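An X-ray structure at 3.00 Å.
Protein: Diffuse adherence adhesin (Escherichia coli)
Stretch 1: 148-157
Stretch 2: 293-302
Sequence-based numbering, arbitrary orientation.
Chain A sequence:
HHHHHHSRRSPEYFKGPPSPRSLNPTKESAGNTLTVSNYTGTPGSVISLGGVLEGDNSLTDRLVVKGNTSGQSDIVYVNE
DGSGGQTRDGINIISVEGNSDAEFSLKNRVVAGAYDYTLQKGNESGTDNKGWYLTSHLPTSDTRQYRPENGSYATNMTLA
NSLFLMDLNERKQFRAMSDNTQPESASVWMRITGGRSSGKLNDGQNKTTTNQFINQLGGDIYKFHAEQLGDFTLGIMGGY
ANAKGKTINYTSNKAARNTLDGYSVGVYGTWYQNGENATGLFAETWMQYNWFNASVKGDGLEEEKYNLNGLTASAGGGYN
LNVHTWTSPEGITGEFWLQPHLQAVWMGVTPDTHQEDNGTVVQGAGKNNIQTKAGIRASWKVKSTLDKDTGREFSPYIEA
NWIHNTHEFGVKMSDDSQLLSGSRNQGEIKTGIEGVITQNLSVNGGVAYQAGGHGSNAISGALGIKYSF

Stretch 1, residues 148-157: PENGSYATNM
Stretch 2, residues 293-302: NASVKGDGLE

The helix running through N150 to M157 packs against strand 293-298, nearly antiparallel at 165°, with axes 8.4 Å apart at closest approach. No hydrogen bond crosses the contact, which buries 314 Å² by van der Waals packing. CA atoms pair E149 with G298 (6.2 Å), S152 with V296 (6.3 Å) and N156 with A294 (7.1 Å). Phi/psi stay near -65/-38 from N150 to M157; E149 is -60/-20. The strand is extended, near -130/135 at V296. E149, S152, Y153, N156, A294, V296 and G298 are all buried.

P148 precedes the contact; P148 O accepts from G151 N at 2.6 Å. E149 (chi1 m, chi2 99°) starts sideways, but its end reaches the strand. E149 OE2 lies 3.6 Å from G298 CA, and a CB on G298 would clash with it, so glycine fits. G298 then opens a type II turn to L301, with G300 at 87/-4, angles that call for glycine. S152 (m) points toward the strand; its small CB sits 3.7 Å from V296 CG1. Y153 (chi1 m, chi2 -77°) offers a ring face to V296 CG2, 3.9 Å from the ring centroid and 13° off the normal. V296 (t) points toward the helix and is the most covered residue. T155 is out of reach of the strand; T155 OG1 donates to G151 O at 2.4 Å, very short. N156 (m, chi2 -10°) points toward the strand. N156 ND2 is hydrogen-bonded elsewhere in the structure, so the amide can rest 3.7 Å from the small A294 CB.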

# COMPACT_ATOMS: atom_id res chain seq x y z
N PRO A 148 -12.78 11.98 19.73
CA PRO A 148 -11.67 11.26 19.14
C PRO A 148 -12.17 10.24 18.18
O PRO A 148 -11.49 9.90 17.24
CB PRO A 148 -11.08 10.51 20.32
CG PRO A 148 -11.57 11.23 21.48
CD PRO A 148 -12.93 11.66 21.15
N GLU A 149 -13.39 9.77 18.40
CA GLU A 149 -13.90 8.65 17.68
C GLU A 149 -13.95 8.91 16.21
O GLU A 149 -14.03 8.00 15.42
CB GLU A 149 -15.30 8.32 18.16
CG GLU A 149 -15.30 7.44 19.37
CD GLU A 149 -15.49 8.21 20.64
OE1 GLU A 149 -14.89 9.30 20.78
OE2 GLU A 149 -16.24 7.74 21.50
N ASN A 150 -13.91 10.17 15.82
CA ASN A 150 -13.89 10.46 14.43
C ASN A 150 -12.58 10.01 13.90
O ASN A 150 -12.52 9.49 12.82
CB ASN A 150 -14.03 11.93 14.21
CG ASN A 150 -15.06 12.52 15.09
OD1 ASN A 150 -16.22 12.12 15.07
ND2 ASN A 150 -14.65 13.44 15.92
N GLY A 151 -11.53 10.20 14.67
CA GLY A 151 -10.23 9.86 14.18
C GLY A 151 -10.24 8.38 13.92
O GLY A 151 -9.68 7.91 12.97
N SER A 152 -10.89 7.65 14.79
CA SER A 152 -10.93 6.24 14.64
C SER A 152 -11.69 5.79 13.42
O SER A 152 -11.26 4.90 12.73
CB SER A 152 -11.55 5.65 15.86
OG SER A 152 -10.93 6.21 16.99
N TYR A 153 -12.84 6.37 13.17
CA TYR A 153 -13.59 5.94 12.03
C TYR A 153 -12.84 6.27 10.76
O TYR A 153 -12.78 5.47 9.86
CB TYR A 153 -14.92 6.64 11.98
CG TYR A 153 -15.94 6.10 12.93
CD1 TYR A 153 -16.60 4.92 12.66
CD2 TYR A 153 -16.26 6.78 14.07
CE1 TYR A 153 -17.54 4.44 13.51
CE2 TYR A 153 -17.20 6.31 14.94
CZ TYR A 153 -17.83 5.13 14.65
OH TYR A 153 -18.77 4.67 15.52
N ALA A 154 -12.30 7.48 10.72
CA ALA A 154 -11.62 8.00 9.54
C ALA A 154 -10.38 7.22 9.23
O ALA A 154 -10.01 7.10 8.09
CB ALA A 154 -11.25 9.44 9.78
N THR A 155 -9.71 6.73 10.25
CA THR A 155 -8.56 5.91 10.03
C THR A 155 -8.84 4.53 9.49
O THR A 155 -8.11 4.05 8.65
CB THR A 155 -7.82 5.76 11.32
OG1 THR A 155 -7.70 7.06 11.88
CG2 THR A 155 -6.48 5.24 11.03
N ASN A 156 -9.88 3.87 9.96
CA ASN A 156 -10.15 2.55 9.46
C ASN A 156 -10.44 2.62 8.00
O ASN A 156 -10.14 1.73 7.25
CB ASN A 156 -11.31 1.96 10.20
CG ASN A 156 -10.91 1.53 11.56
OD1 ASN A 156 -9.73 1.50 11.89
ND2 ASN A 156 -11.88 1.19 12.37
N MET A 157 -11.03 3.72 7.60
CA MET A 157 -11.34 3.95 6.22
C MET A 157 -10.09 4.05 5.38
O MET A 157 -10.04 3.56 4.27
CB MET A 157 -12.07 5.26 6.14
CG MET A 157 -12.18 5.79 4.77
SD MET A 157 -13.87 5.52 4.29
CE MET A 157 -13.81 6.24 2.68
N ASN A 293 -13.42 -6.16 8.93
CA ASN A 293 -14.32 -6.08 10.05
C ASN A 293 -13.72 -5.10 10.97
O ASN A 293 -12.63 -5.31 11.44
CB ASN A 293 -14.33 -7.38 10.79
CG ASN A 293 -15.22 -8.41 10.15
OD1 ASN A 293 -15.76 -8.22 9.06
ND2 ASN A 293 -15.39 -9.52 10.84
N ALA A 294 -14.44 -4.04 11.29
CA ALA A 294 -13.86 -2.95 12.05
C ALA A 294 -14.58 -2.73 13.34
O ALA A 294 -15.69 -3.18 13.51
CB ALA A 294 -13.92 -1.70 11.23
N SER A 295 -13.92 -2.03 14.26
CA SER A 295 -14.50 -1.68 15.54
C SER A 295 -13.98 -0.34 15.93
O SER A 295 -12.86 -0.02 15.61
CB SER A 295 -14.02 -2.60 16.63
OG SER A 295 -14.14 -3.94 16.23
N VAL A 296 -14.76 0.42 16.67
CA VAL A 296 -14.26 1.63 17.28
C VAL A 296 -14.63 1.64 18.73
O VAL A 296 -15.74 1.34 19.07
CB VAL A 296 -14.89 2.84 16.65
CG1 VAL A 296 -14.49 4.05 17.44
CG2 VAL A 296 -14.39 2.98 15.25
N LYS A 297 -13.69 1.98 19.60
CA LYS A 297 -14.00 2.00 21.01
C LYS A 297 -13.57 3.32 21.54
O LYS A 297 -12.46 3.73 21.32
CB LYS A 297 -13.21 0.92 21.72
CG LYS A 297 -14.02 0.06 22.64
CD LYS A 297 -14.17 0.73 23.97
CE LYS A 297 -13.87 -0.27 25.05
NZ LYS A 297 -14.16 0.38 26.35
N GLY A 298 -14.46 3.99 22.25
CA GLY A 298 -14.11 5.24 22.88
C GLY A 298 -13.82 4.80 24.29
O GLY A 298 -14.40 3.84 24.75
N ASP A 299 -12.91 5.47 24.97
CA ASP A 299 -12.61 5.04 26.32
C ASP A 299 -13.80 5.22 27.24
O ASP A 299 -14.41 6.28 27.30
CB ASP A 299 -11.40 5.79 26.88
N GLY A 300 -14.12 4.16 27.96
CA GLY A 300 -15.17 4.22 28.95
C GLY A 300 -16.53 3.95 28.37
O GLY A 300 -17.51 3.90 29.11
N LEU A 301 -16.60 3.77 27.06
CA LEU A 301 -17.86 3.55 26.38
C LEU A 301 -17.82 2.23 25.68
O LEU A 301 -16.77 1.72 25.34
CB LEU A 301 -18.09 4.64 25.37
CG LEU A 301 -17.30 5.84 25.84
CD1 LEU A 301 -17.87 7.09 25.23
CD2 LEU A 301 -17.37 5.94 27.35
N GLU A 302 -19.01 1.69 25.45
CA GLU A 302 -19.14 0.39 24.87
C GLU A 302 -18.59 0.45 23.46
O GLU A 302 -18.46 1.52 22.89
CB GLU A 302 -20.60 -0.01 24.88
CG GLU A 302 -20.98 -0.87 23.72
CD GLU A 302 -21.99 -1.90 24.11
OE1 GLU A 302 -21.70 -3.10 23.95
OE2 GLU A 302 -23.07 -1.51 24.60